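Local coordinates for protein D-alanyl-D-alanine carboxypeptidase (Streptococcus pneumoniae R6, PDB 1XP4) that probably removes the C-terminal D-alanine from peptidoglycan precursors as a serine-type D-Ala-D-Ala carboxypeptidase of the peptidase S11 family, at residues V51-E56 with R128-E133; L45-L50 with K121-M126; T239-M244 with S269-I274. One frame throughout, in Å; residues are numbered along the deposited sequence.

Contact 1 of 3, residues V51-E56 with R128-E133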
loop_
_atom_site.group_PDB
_atom_site.type_symbol
_atom_site.label_atom_id
_atom_site.label_comp_id
_atom_site.label_asym_id
_atom_site.label_seq_id
_atom_site.Cartn_x
_atom_site.Cartn_y
_atom_site.Cartn_z
ATOM N N VAL A 51 -10.060 6.156 -7.177
ATOM C CA VAL A 51 -9.829 7.406 -7.892
ATOM C C VAL A 51 -8.788 7.229 -8.991
ATOM O O VAL A 51 -8.957 7.735 -10.105
ATOM C CB VAL A 51 -9.341 8.511 -6.944
ATOM C CG1 VAL A 51 -9.135 9.792 -7.719
ATOM C CG2 VAL A 51 -10.349 8.726 -5.825
ATOM N N TYR A 52 -7.704 6.526 -8.677
ATOM C CA TYR A 52 -6.667 6.275 -9.673
ATOM C C TYR A 52 -7.232 5.330 -10.728
ATOM O O TYR A 52 -6.893 5.424 -11.910
ATOM C CB TYR A 52 -5.420 5.659 -9.025
ATOM C CG TYR A 52 -4.481 6.678 -8.413
ATOM C CD1 TYR A 52 -3.705 7.509 -9.218
ATOM C CD2 TYR A 52 -4.388 6.834 -7.033
ATOM C CE1 TYR A 52 -2.856 8.476 -8.659
ATOM C CE2 TYR A 52 -3.548 7.796 -6.467
ATOM C CZ TYR A 52 -2.788 8.610 -7.287
ATOM O OH TYR A 52 -1.963 9.560 -6.737
ATOM N N GLU A 53 -8.105 4.427 -10.297
ATOM C CA GLU A 53 -8.720 3.481 -11.216
ATOM C C GLU A 53 -9.648 4.207 -12.187
ATOM O O GLU A 53 -9.878 3.742 -13.300
ATOM C CB GLU A 53 -9.503 2.424 -10.447
ATOM C CG GLU A 53 -9.974 1.286 -11.323
ATOM C CD GLU A 53 -10.528 0.126 -10.521
ATOM O OE1 GLU A 53 -11.610 0.288 -9.915
ATOM O OE2 GLU A 53 -9.875 -0.941 -10.490
ATOM N N ALA A 54 -10.189 5.346 -11.761
ATOM C CA ALA A 54 -11.068 6.132 -12.618
ATOM C C ALA A 54 -10.201 7.013 -13.516
ATOM O O ALA A 54 -10.583 7.342 -14.638
ATOM C CB ALA A 54 -12.002 6.981 -11.779
ATOM N N LEU A 55 -9.034 7.409 -13.015
ATOM C CA LEU A 55 -8.124 8.206 -13.826
ATOM C C LEU A 55 -7.619 7.298 -14.939
ATOM O O LEU A 55 -7.584 7.685 -16.106
ATOM C CB LEU A 55 -6.942 8.695 -12.997
ATOM C CG LEU A 55 -7.203 9.860 -12.052
ATOM C CD1 LEU A 55 -6.000 10.057 -11.158
ATOM C CD2 LEU A 55 -7.506 11.112 -12.860
ATOM N N GLU A 56 -7.237 6.081 -14.562
ATOM C CA GLU A 56 -6.749 5.109 -15.522
ATOM C C GLU A 56 -7.802 4.785 -16.572
ATOM O O GLU A 56 -7.494 4.754 -17.760
ATOM C CB GLU A 56 -6.321 3.833 -14.799
ATOM C CG GLU A 56 -5.933 2.686 -15.717
ATOM C CD GLU A 56 -5.289 1.526 -14.971
ATOM O OE1 GLU A 56 -5.876 1.036 -13.981
ATOM O OE2 GLU A 56 -4.193 1.099 -15.383
ATOM N N ARG A 128 -16.602 -1.706 -1.103
ATOM C CA ARG A 128 -16.916 -2.993 -0.490
ATOM C C ARG A 128 -16.606 -4.085 -1.505
ATOM O O ARG A 128 -16.122 -5.161 -1.157
ATOM C CB ARG A 128 -18.393 -3.077 -0.099
ATOM C CG ARG A 128 -18.766 -2.207 1.067
ATOM C CD ARG A 128 -20.227 -2.348 1.445
ATOM N NE ARG A 128 -20.545 -1.541 2.621
ATOM C CZ ARG A 128 -21.737 -1.515 3.211
ATOM N NH1 ARG A 128 -22.725 -2.258 2.731
ATOM N NH2 ARG A 128 -21.943 -0.749 4.279
ATOM N N ALA A 129 -16.887 -3.794 -2.769
ATOM C CA ALA A 129 -16.659 -4.754 -3.831
ATOM C C ALA A 129 -15.178 -4.937 -4.061
ATOM O O ALA A 129 -14.693 -6.068 -4.158
ATOM C CB ALA A 129 -17.330 -4.292 -5.105
ATOM N N LYS A 130 -14.464 -3.818 -4.150
ATOM C CA LYS A 130 -13.024 -3.835 -4.374
ATOM C C LYS A 130 -12.311 -4.656 -3.299
ATOM O O LYS A 130 -11.420 -5.447 -3.601
ATOM C CB LYS A 130 -12.483 -2.405 -4.387
ATOM C CG LYS A 130 -10.986 -2.310 -4.613
ATOM C CD LYS A 130 -10.551 -3.004 -5.907
ATOM C CE LYS A 130 -11.055 -2.291 -7.163
ATOM N NZ LYS A 130 -10.467 -2.881 -8.409
ATOM N N LEU A 131 -12.695 -4.471 -2.041
ATOM C CA LEU A 131 -12.062 -5.230 -0.980
ATOM C C LEU A 131 -12.290 -6.729 -1.186
ATOM O O LEU A 131 -11.383 -7.534 -0.966
ATOM C CB LEU A 131 -12.589 -4.790 0.393
ATOM C CG LEU A 131 -12.190 -3.393 0.896
ATOM C CD1 LEU A 131 -12.720 -3.195 2.307
ATOM C CD2 LEU A 131 -10.683 -3.236 0.897
ATOM N N LEU A 132 -13.491 -7.108 -1.613
ATOM C CA LEU A 132 -13.793 -8.521 -1.831
ATOM C C LEU A 132 -12.939 -9.093 -2.950
ATOM O O LEU A 132 -12.598 -10.271 -2.935
ATOM C CB LEU A 132 -15.273 -8.711 -2.155
ATOM C CG LEU A 132 -16.209 -8.500 -0.966
ATOM C CD1 LEU A 132 -17.653 -8.639 -1.405
ATOM C CD2 LEU A 132 -15.875 -9.510 0.119
ATOM N N GLU A 133 -12.609 -8.255 -3.926
ATOM C CA GLU A 133 -11.762 -8.664 -5.039
ATOM C C GLU A 133 -10.395 -9.038 -4.484
ATOM O O GLU A 133 -9.815 -10.061 -4.836
ATOM C CB GLU A 133 -11.566 -7.507 -6.006
ATOM C CG GLU A 133 -12.383 -7.560 -7.252
ATOM C CD GLU A 133 -12.036 -6.415 -8.173
ATOM O OE1 GLU A 133 -10.828 -6.199 -8.415
ATOM O OE2 GLU A 133 -12.966 -5.731 -8.652
#

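Contact 2 of 3, residues L45-L50 with K121-M126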
loop_
_atom_site.group_PDB
_atom_site.type_symbol
_atom_site.label_atom_id
_atom_site.label_comp_id
_atom_site.label_asym_id
_atom_site.label_seq_id
_atom_site.Cartn_x
_atom_site.Cartn_y
_atom_site.Cartn_z
ATOM N N LEU A 45 -7.214 5.354 1.757
ATOM C CA LEU A 45 -6.358 4.652 0.818
ATOM C C LEU A 45 -7.239 3.856 -0.126
ATOM O O LEU A 45 -7.023 3.832 -1.346
ATOM C CB LEU A 45 -5.405 3.710 1.547
ATOM C CG LEU A 45 -4.351 4.364 2.443
ATOM C CD1 LEU A 45 -3.457 3.280 3.029
ATOM C CD2 LEU A 45 -3.527 5.371 1.638
ATOM N N ILE A 46 -8.239 3.192 0.437
ATOM C CA ILE A 46 -9.136 2.417 -0.395
ATOM C C ILE A 46 -9.804 3.419 -1.331
ATOM O O ILE A 46 -9.925 3.180 -2.530
ATOM C CB ILE A 46 -10.200 1.698 0.448
ATOM C CG1 ILE A 46 -9.538 0.991 1.638
ATOM C CG2 ILE A 46 -10.922 0.672 -0.414
ATOM C CD1 ILE A 46 -10.520 0.476 2.671
ATOM N N THR A 47 -10.206 4.559 -0.775
ATOM C CA THR A 47 -10.856 5.624 -1.543
ATOM C C THR A 47 -10.010 6.060 -2.728
ATOM O O THR A 47 -10.465 6.077 -3.874
ATOM C CB THR A 47 -11.112 6.867 -0.666
ATOM O OG1 THR A 47 -12.050 6.540 0.372
ATOM C CG2 THR A 47 -11.661 8.007 -1.507
ATOM N N VAL A 48 -8.770 6.414 -2.428
ATOM C CA VAL A 48 -7.818 6.871 -3.425
ATOM C C VAL A 48 -7.531 5.835 -4.517
ATOM O O VAL A 48 -7.166 6.199 -5.642
ATOM C CB VAL A 48 -6.511 7.312 -2.710
ATOM C CG1 VAL A 48 -5.327 7.219 -3.643
ATOM C CG2 VAL A 48 -6.667 8.745 -2.203
ATOM N N TYR A 49 -7.702 4.549 -4.201
ATOM C CA TYR A 49 -7.465 3.497 -5.189
ATOM C C TYR A 49 -8.535 3.544 -6.262
ATOM O O TYR A 49 -8.257 3.319 -7.433
ATOM C CB TYR A 49 -7.496 2.109 -4.557
ATOM C CG TYR A 49 -7.038 1.017 -5.500
ATOM C CD1 TYR A 49 -5.682 0.699 -5.618
ATOM C CD2 TYR A 49 -7.951 0.308 -6.282
ATOM C CE1 TYR A 49 -5.243 -0.306 -6.486
ATOM C CE2 TYR A 49 -7.523 -0.700 -7.160
ATOM C CZ TYR A 49 -6.167 -1.003 -7.253
ATOM O OH TYR A 49 -5.727 -2.009 -8.086
ATOM N N LEU A 50 -9.771 3.820 -5.870
ATOM C CA LEU A 50 -10.833 3.878 -6.856
ATOM C C LEU A 50 -10.675 5.119 -7.737
ATOM O O LEU A 50 -11.080 5.127 -8.904
ATOM C CB LEU A 50 -12.196 3.858 -6.157
ATOM C CG LEU A 50 -12.475 2.587 -5.337
ATOM C CD1 LEU A 50 -13.834 2.687 -4.669
ATOM C CD2 LEU A 50 -12.425 1.359 -6.242
ATOM N N LYS A 121 -22.650 6.779 -0.867
ATOM C CA LYS A 121 -23.193 5.438 -0.703
ATOM C C LYS A 121 -22.763 4.497 -1.814
ATOM O O LYS A 121 -22.277 3.396 -1.552
ATOM C CB LYS A 121 -24.716 5.445 -0.672
ATOM C CG LYS A 121 -25.250 4.024 -0.608
ATOM C CD LYS A 121 -26.746 3.910 -0.854
ATOM C CE LYS A 121 -27.189 2.436 -0.797
ATOM N NZ LYS A 121 -26.460 1.581 -1.774
ATOM N N ASP A 122 -22.981 4.912 -3.058
ATOM C CA ASP A 122 -22.598 4.079 -4.187
ATOM C C ASP A 122 -21.101 3.850 -4.124
ATOM O O ASP A 122 -20.630 2.733 -4.344
ATOM C CB ASP A 122 -22.972 4.746 -5.515
ATOM C CG ASP A 122 -24.480 4.894 -5.688
ATOM O OD1 ASP A 122 -25.205 3.897 -5.487
ATOM O OD2 ASP A 122 -24.942 6.006 -6.030
ATOM N N PHE A 123 -20.351 4.903 -3.806
ATOM C CA PHE A 123 -18.903 4.767 -3.710
ATOM C C PHE A 123 -18.534 3.697 -2.670
ATOM O O PHE A 123 -17.636 2.884 -2.900
ATOM C CB PHE A 123 -18.243 6.100 -3.339
ATOM C CG PHE A 123 -16.772 6.127 -3.617
ATOM C CD1 PHE A 123 -16.301 6.374 -4.901
ATOM C CD2 PHE A 123 -15.855 5.858 -2.611
ATOM C CE1 PHE A 123 -14.932 6.353 -5.181
ATOM C CE2 PHE A 123 -14.484 5.832 -2.878
ATOM C CZ PHE A 123 -14.024 6.082 -4.167
ATOM N N VAL A 124 -19.227 3.694 -1.533
ATOM C CA VAL A 124 -18.959 2.701 -0.497
ATOM C C VAL A 124 -19.190 1.282 -1.027
ATOM O O VAL A 124 -18.417 0.363 -0.735
ATOM C CB VAL A 124 -19.838 2.918 0.760
ATOM C CG1 VAL A 124 -19.674 1.730 1.714
ATOM C CG2 VAL A 124 -19.437 4.224 1.469
ATOM N N ASP A 125 -20.249 1.099 -1.807
ATOM C CA ASP A 125 -20.522 -0.210 -2.360
ATOM C C ASP A 125 -19.361 -0.583 -3.266
ATOM O O ASP A 125 -18.999 -1.756 -3.385
ATOM C CB ASP A 125 -21.834 -0.203 -3.141
ATOM C CG ASP A 125 -23.049 -0.006 -2.244
ATOM O OD1 ASP A 125 -23.044 -0.510 -1.098
ATOM O OD2 ASP A 125 -24.018 0.643 -2.692
HETATM N N MSE A 126 -18.771 0.420 -3.904
HETATM C CA MSE A 126 -17.640 0.171 -4.777
HETATM C C MSE A 126 -16.447 -0.274 -3.943
HETATM O O MSE A 126 -15.736 -1.211 -4.317
HETATM C CB MSE A 126 -17.279 1.427 -5.578
HETATM C CG MSE A 126 -18.157 1.663 -6.797
HETATM SE SE MSE A 126 -17.730 3.273 -7.781
HETATM C CE MSE A 126 -15.888 2.892 -8.204
#

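Contact 3 of 3, residues T239-M244 with S269-I274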
loop_
_atom_site.group_PDB
_atom_site.type_symbol
_atom_site.label_atom_id
_atom_site.label_comp_id
_atom_site.label_asym_id
_atom_site.label_seq_id
_atom_site.Cartn_x
_atom_site.Cartn_y
_atom_site.Cartn_z
ATOM N N THR A 239 8.524 2.763 3.183
ATOM C CA THR A 239 9.868 3.308 3.133
ATOM C C THR A 239 10.819 2.375 2.414
ATOM O O THR A 239 10.543 1.186 2.260
ATOM C CB THR A 239 10.415 3.524 4.553
ATOM O OG1 THR A 239 11.641 4.256 4.491
ATOM C CG2 THR A 239 10.690 2.185 5.216
ATOM N N VAL A 240 11.939 2.926 1.964
ATOM C CA VAL A 240 12.956 2.127 1.304
ATOM C C VAL A 240 14.176 2.217 2.194
ATOM O O VAL A 240 14.876 3.229 2.187
ATOM C CB VAL A 240 13.333 2.663 -0.092
ATOM C CG1 VAL A 240 14.423 1.787 -0.693
ATOM C CG2 VAL A 240 12.115 2.677 -1.000
ATOM N N GLU A 241 14.414 1.165 2.968
ATOM C CA GLU A 241 15.551 1.132 3.870
ATOM C C GLU A 241 16.458 -0.025 3.486
ATOM O O GLU A 241 16.003 -1.158 3.354
ATOM C CB GLU A 241 15.071 0.976 5.312
ATOM C CG GLU A 241 15.789 1.869 6.294
ATOM C CD GLU A 241 15.119 1.882 7.652
ATOM O OE1 GLU A 241 15.141 0.840 8.332
ATOM O OE2 GLU A 241 14.560 2.931 8.040
ATOM N N LYS A 242 17.739 0.280 3.304
ATOM C CA LYS A 242 18.744 -0.703 2.920
ATOM C C LYS A 242 18.355 -1.435 1.650
ATOM O O LYS A 242 18.495 -2.654 1.553
ATOM C CB LYS A 242 18.974 -1.691 4.052
ATOM C CG LYS A 242 19.530 -1.030 5.286
ATOM C CD LYS A 242 19.669 -2.011 6.424
ATOM C CE LYS A 242 20.019 -1.289 7.713
ATOM N NZ LYS A 242 20.180 -2.244 8.854
ATOM N N GLY A 243 17.861 -0.669 0.681
ATOM C CA GLY A 243 17.463 -1.219 -0.602
ATOM C C GLY A 243 16.148 -1.974 -0.648
ATOM O O GLY A 243 15.748 -2.446 -1.720
HETATM N N MSE A 244 15.462 -2.075 0.491
HETATM C CA MSE A 244 14.201 -2.811 0.566
HETATM C C MSE A 244 12.993 -1.947 0.932
HETATM O O MSE A 244 13.051 -1.131 1.859
HETATM C CB MSE A 244 14.357 -3.951 1.578
HETATM C CG MSE A 244 13.102 -4.756 1.882
HETATM SE SE MSE A 244 13.483 -6.221 3.120
HETATM C CE MSE A 244 13.232 -5.321 4.804
ATOM N N SER A 269 10.605 2.547 15.429
ATOM C CA SER A 269 11.042 1.449 16.275
ATOM C C SER A 269 10.914 0.126 15.540
ATOM O O SER A 269 11.793 -0.734 15.617
ATOM C CB SER A 269 10.203 1.403 17.543
ATOM O OG SER A 269 10.595 0.310 18.347
ATOM N N LEU A 270 9.804 -0.027 14.824
ATOM C CA LEU A 270 9.535 -1.235 14.060
ATOM C C LEU A 270 10.558 -1.432 12.946
ATOM O O LEU A 270 10.928 -2.562 12.629
ATOM C CB LEU A 270 8.115 -1.174 13.474
ATOM C CG LEU A 270 7.635 -2.245 12.481
ATOM C CD1 LEU A 270 7.984 -3.640 12.963
ATOM C CD2 LEU A 270 6.133 -2.107 12.299
HETATM N N MSE A 271 11.024 -0.334 12.358
HETATM C CA MSE A 271 11.990 -0.423 11.270
HETATM C C MSE A 271 13.404 -0.758 11.715
HETATM O O MSE A 271 14.160 -1.384 10.964
HETATM C CB MSE A 271 11.974 0.860 10.446
HETATM C CG MSE A 271 10.676 1.044 9.665
HETATM SE SE MSE A 271 10.457 -0.100 8.098
HETATM C CE MSE A 271 11.674 -1.522 8.469
ATOM N N ASP A 272 13.767 -0.344 12.927
ATOM C CA ASP A 272 15.091 -0.656 13.451
ATOM C C ASP A 272 15.158 -2.170 13.590
ATOM O O ASP A 272 16.190 -2.785 13.339
ATOM C CB ASP A 272 15.318 -0.008 14.821
ATOM C CG ASP A 272 15.688 1.463 14.729
ATOM O OD1 ASP A 272 16.660 1.793 14.023
ATOM O OD2 ASP A 272 15.015 2.292 15.377
ATOM N N TYR A 273 14.044 -2.767 13.991
ATOM C CA TYR A 273 13.970 -4.211 14.156
ATOM C C TYR A 273 14.139 -4.900 12.816
ATOM O O TYR A 273 15.013 -5.757 12.642
ATOM C CB TYR A 273 12.617 -4.606 14.747
ATOM C CG TYR A 273 12.324 -6.093 14.685
ATOM C CD1 TYR A 273 13.057 -7.002 15.443
ATOM C CD2 TYR A 273 11.307 -6.589 13.865
ATOM C CE1 TYR A 273 12.786 -8.361 15.388
ATOM C CE2 TYR A 273 11.029 -7.950 13.804
ATOM C CZ TYR A 273 11.773 -8.829 14.567
ATOM O OH TYR A 273 11.519 -10.181 14.497
ATOM N N ILE A 274 13.295 -4.511 11.869
ATOM C CA ILE A 274 13.303 -5.097 10.535
ATOM C C ILE A 274 14.636 -5.032 9.803
ATOM O O ILE A 274 15.039 -6.000 9.154
ATOM C CB ILE A 274 12.226 -4.445 9.668
ATOM C CG1 ILE A 274 10.855 -4.768 10.257
ATOM C CG2 ILE A 274 12.342 -4.927 8.234
ATOM C CD1 ILE A 274 9.736 -3.961 9.674
#

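Contact 1 of 3, residues V51-E56 with R128-E133
A single salt bridge, E53 to K130, joins two helices of the penicillin-binding domain here. E53 lies on helix 44-57, the helix that begins at the SxxK lysine K44, and K130 lies near the end of helix 120-133. The backbones stay well apart: the CA atoms of E53 and K130 are 10.9 Å from each other. Two long side chains span that gap, coming from opposite directions, and little surface is buried between the segments. K130 NZ donates to E53 OE2 at 2.9 Å, and OE2 accepts through its syn lone pair, on the side of the other carboxylate oxygen. E53 OE1 is farther from K130 NZ, at 3.7 Å, so one oxygen takes the bond. E53 reaches out with CG anti to its backbone N (chi1 -170°) and an extended chain beyond. K130 also leaves its helix with CG anti, but then bends at chi2 and chi3, which turns the ammonium toward E53. About one turn on, E133 adds a second, weaker partner: K130 NZ lies 3.3 Å from E133 OE1 in a weak hydrogen bond that is part of a salt bridge. K130 is thus shared by two carboxylates, one from each helix, and its positive charge would offset their mutual repulsion. The end of the K130 side chain packs on helix 44-57, CE against L50 and the ammonium beside the Y49 ring. Elsewhere on helix 44-57, V51 and A54 pack on I116 of helix 106-117. E56 pairs with K183 at the end of helix 170-183, and Y52 meets the ring of Y184 just beyond it.

Contact 2 of 3, residues L45-L50 with K121-M126
L50 lays its CD1 methyl over one face of the F123 ring. The methyl sits 3.8 Å from the ring centroid and 27° off the ring normal, a CH-pi contact displaced toward the rim. The nearest ring atom is F123 CZ, 3.4 Å from L50 CD1, and L50 CB also comes close to CZ. L50 and F123 run alongside each other, pointing opposite ways. F123 has CG anti to its backbone N (chi1 -163°), which carries the far end of the ring toward helix 44-57. There the ring edge meets T47: the carbonyl oxygen T47 O lies near the ring plane, 3.6 Å from F123 CZ. The T47 CG2 methyl touches F123 CE2 at 3.8 Å, the threonine coming in roughly perpendicular to the phenylalanine. This is a buried packing of two helices in the helical part of the penicillin-binding fold, the short segments running nearly perpendicular, at 94°, with their axes 10.7 Å apart. T47 lies one turn after K44, the predicted proton acceptor, and its hydroxyl is hydrogen-bonded to the carbonyl oxygen of T144. F123 also packs on A113 and A117 of helix 106-117, which thus borders the same ring. The selenomethionine M126 closes the more exposed end of the contact, its CB 3.8 Å from L50 CD1 and its CE methyl next to the same leucine methyl.

Contact 3 of 3, residues T239-M244 with S269-I274
M271 and I274 of helix 262-277 pack on T239 and M244 at the end of a hairpin in the five-stranded antiparallel sheet. The hairpin links strands 234-241 and 244-253 and closes in a type I' turn from E241 to M244, with K242 and G243 at its corner, both at positive phi. Two van der Waals contacts carry the packing. T239 and the selenomethionine M271 meet end to end, with T239 CG2 3.7 Å from M271 SE. M271 also packs on V246 and T248 of strand 244-253. In the second contact M244, also selenomethionine, approaches I274 crosswise. Both of these residues lie against L28 of strand 26-31 as well. The polar part centres on E241. It runs alongside M271, its OE1 3.8 Å from M271 CB, a contact without a hydrogen bond. No hydrogen bond joins the two segments. E241 instead bonds through OE1 to the hydroxyl of S275, the residue after I274, and through OE2 to R217, which also pairs with D272. M244 leaves its backbone with CG anti to N (chi1 175°), and its CE methyl ends 3.6 Å from I274 CG2.

Overall arrangement
Contacts 1 and 2 are two parts of one interface between helices 44-57 and 120-133. Their centres are about 7 Å apart and they touch directly, L131 CD2 lying 4.1 Å from I46 CD1. Contact 2 is apolar and nearer the start of helix 44-57; contact 1 is polar and nearer its end. The T47 side chain in contact 2 is about 5 Å from that of K44, the predicted proton acceptor, and about 9 Å from that of K224, a predicted substrate-binding residue. Contact 3 lies on the opposite side of the chain's centre, on the sheet, its centre about 29 Å and about 30 Å from those of contacts 1 and 2, away from the annotated sites.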